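PDB 4WY8: esterase from Rhizomucor miehei CAU432, which probably hydrolyses carboxylic esters as a carboxylesterase with the alpha/beta hydrolase fold. Local coordinates for residues A[211-216]-A[260-265]. Residues are numbered along the deposited sequence; the frame is centred on the assembly and turned at random.
Sequences YYLTRK and ADVLRE
Leu-213 packs on the acid loop of the alpha/beta hydrolase fold, the turn between strand 253-258 and helix 264-276 that carries Asp-261. Asp-261 is probably the acid of a catalytic triad with Ser-164 and His-291, and its OD2 is hydrogen-bonded to His-291 ND1. Leu-213 CD2 does most of the touching, lying 3.8 Å from Val-262 CG2, 3.9 Å from Leu-263 CD1 and 3.8 Å from Asp-261 OD1. Leu-213 CG is anti to its backbone N (chi1 176°), which brings CD2 to the turn. The Leu-213 and Val-262 side chains cross at about a right angle. At the other end of the contact, the Tyr-211 ring meets Ala-260 obliquely, with Tyr-211 CD1 4.0 Å from Ala-260 CB.

No direct hydrogen bond joins 211-216 to 260-265. Two waters link the backbones instead. One is hydrogen-bonded to Tyr-211 O and Ala-260 O. The other is hydrogen-bonded to Leu-213 O, at 2.8 Å, and accepts from Val-262 N, at 2.9 Å.

Asp-261 OD1 also accepts from Leu-263 N at 3.0 Å in a nearly straight capping bond (175°). This N-H comes from above the carboxylate plane. A type I turn from Asp-261 to Arg-264 leads into the helix.

The carboxylate is thus held by its own turn through OD1 and faces the histidine through OD2. Leu-213 lays an apolar methyl beside OD1 and also touches His-291, so this contact lines the acid-histidine pair of the probable triad.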
# COMPACT_ATOMS: atom_id res chain seq x y z
N TYR A 211 0.97 -12.61 -19.47
CA TYR A 211 1.09 -12.20 -18.07
C TYR A 211 0.32 -13.13 -17.12
O TYR A 211 -0.35 -12.67 -16.16
CB TYR A 211 0.60 -10.77 -17.90
CG TYR A 211 1.41 -9.73 -18.66
CD1 TYR A 211 2.53 -9.16 -18.09
CD2 TYR A 211 1.04 -9.33 -19.95
CE1 TYR A 211 3.27 -8.17 -18.77
CE2 TYR A 211 1.76 -8.37 -20.64
CZ TYR A 211 2.88 -7.79 -20.05
OH TYR A 211 3.61 -6.83 -20.72
N TYR A 212 0.42 -14.44 -17.41
CA TYR A 212 -0.10 -15.52 -16.58
C TYR A 212 -1.63 -15.62 -16.59
O TYR A 212 -2.17 -16.62 -17.05
CB TYR A 212 0.44 -15.38 -15.15
CG TYR A 212 0.08 -16.51 -14.21
CD1 TYR A 212 0.67 -17.76 -14.36
CD2 TYR A 212 -0.83 -16.32 -13.18
CE1 TYR A 212 0.35 -18.81 -13.50
CE2 TYR A 212 -1.16 -17.36 -12.32
CZ TYR A 212 -0.56 -18.60 -12.49
OH TYR A 212 -0.89 -19.63 -11.64
N LEU A 213 -2.33 -14.61 -16.08
CA LEU A 213 -3.78 -14.55 -16.27
C LEU A 213 -4.05 -13.91 -17.62
O LEU A 213 -3.65 -12.78 -17.85
CB LEU A 213 -4.48 -13.74 -15.16
CG LEU A 213 -6.01 -13.58 -15.36
CD1 LEU A 213 -6.71 -14.94 -15.32
CD2 LEU A 213 -6.65 -12.66 -14.32
N THR A 214 -4.73 -14.63 -18.51
CA THR A 214 -4.97 -14.14 -19.86
C THR A 214 -6.46 -13.87 -20.09
O THR A 214 -7.30 -14.33 -19.32
CB THR A 214 -4.48 -15.16 -20.90
OG1 THR A 214 -5.21 -16.38 -20.71
CG2 THR A 214 -3.00 -15.48 -20.68
N ARG A 215 -6.78 -13.14 -21.15
CA ARG A 215 -8.16 -12.91 -21.52
C ARG A 215 -8.82 -14.24 -21.82
O ARG A 215 -9.94 -14.52 -21.37
CB ARG A 215 -8.23 -12.01 -22.74
CG ARG A 215 -9.60 -11.89 -23.38
CD ARG A 215 -9.47 -11.27 -24.79
NE ARG A 215 -9.46 -9.82 -24.74
CZ ARG A 215 -8.68 -9.05 -25.50
NH1 ARG A 215 -7.84 -9.57 -26.38
NH2 ARG A 215 -8.74 -7.73 -25.37
N LYS A 216 -8.10 -15.09 -22.54
CA LYS A 216 -8.62 -16.40 -22.90
C LYS A 216 -9.10 -17.18 -21.67
O LYS A 216 -10.19 -17.77 -21.65
CB LYS A 216 -7.54 -17.17 -23.65
CG LYS A 216 -8.09 -18.31 -24.45
CD LYS A 216 -7.02 -18.96 -25.31
CE LYS A 216 -7.71 -19.82 -26.37
NZ LYS A 216 -8.85 -20.60 -25.78
N ALA A 260 0.29 -4.91 -13.92
CA ALA A 260 0.23 -5.68 -15.17
C ALA A 260 -0.79 -6.81 -15.08
O ALA A 260 -0.43 -7.96 -14.90
CB ALA A 260 1.60 -6.23 -15.51
N ASP A 261 -2.08 -6.46 -15.18
CA ASP A 261 -3.18 -7.40 -14.91
C ASP A 261 -4.36 -6.99 -15.77
O ASP A 261 -4.71 -5.79 -15.81
CB ASP A 261 -3.55 -7.38 -13.41
CG ASP A 261 -4.68 -8.38 -13.04
OD1 ASP A 261 -5.18 -9.16 -13.89
OD2 ASP A 261 -5.03 -8.41 -11.82
N VAL A 262 -4.98 -7.96 -16.44
CA VAL A 262 -6.16 -7.65 -17.26
C VAL A 262 -7.30 -7.09 -16.41
O VAL A 262 -8.10 -6.29 -16.89
CB VAL A 262 -6.68 -8.89 -18.04
CG1 VAL A 262 -5.68 -9.31 -19.09
CG2 VAL A 262 -7.02 -10.05 -17.07
N LEU A 263 -7.33 -7.46 -15.13
CA LEU A 263 -8.42 -7.04 -14.23
C LEU A 263 -8.15 -5.70 -13.57
O LEU A 263 -8.92 -5.26 -12.71
CB LEU A 263 -8.64 -8.09 -13.12
CG LEU A 263 -8.98 -9.51 -13.59
CD1 LEU A 263 -9.17 -10.41 -12.39
CD2 LEU A 263 -10.26 -9.47 -14.46
N ARG A 264 -7.04 -5.05 -13.92
CA ARG A 264 -6.66 -3.83 -13.23
C ARG A 264 -7.72 -2.74 -13.30
O ARG A 264 -8.13 -2.17 -12.26
CB ARG A 264 -5.37 -3.27 -13.80
CG ARG A 264 -4.93 -1.99 -13.10
CD ARG A 264 -3.69 -1.41 -13.75
NE ARG A 264 -4.01 -0.70 -14.98
CZ ARG A 264 -3.13 -0.49 -15.95
NH1 ARG A 264 -1.90 -0.97 -15.84
NH2 ARG A 264 -3.49 0.18 -17.04
N GLU A 265 -8.18 -2.46 -14.52
CA GLU A 265 -9.10 -1.33 -14.71
C GLU A 265 -10.44 -1.52 -14.01
O GLU A 265 -10.93 -0.57 -13.41
CB GLU A 265 -9.28 -1.08 -16.20
CG GLU A 265 -8.03 -0.43 -16.78
CD GLU A 265 -7.62 0.81 -15.99
OE1 GLU A 265 -8.50 1.68 -15.78
OE2 GLU A 265 -6.45 0.92 -15.54
O HOH W 1 -1.23 -10.62 -14.85
O HOH W 2 -3.62 -10.49 -16.21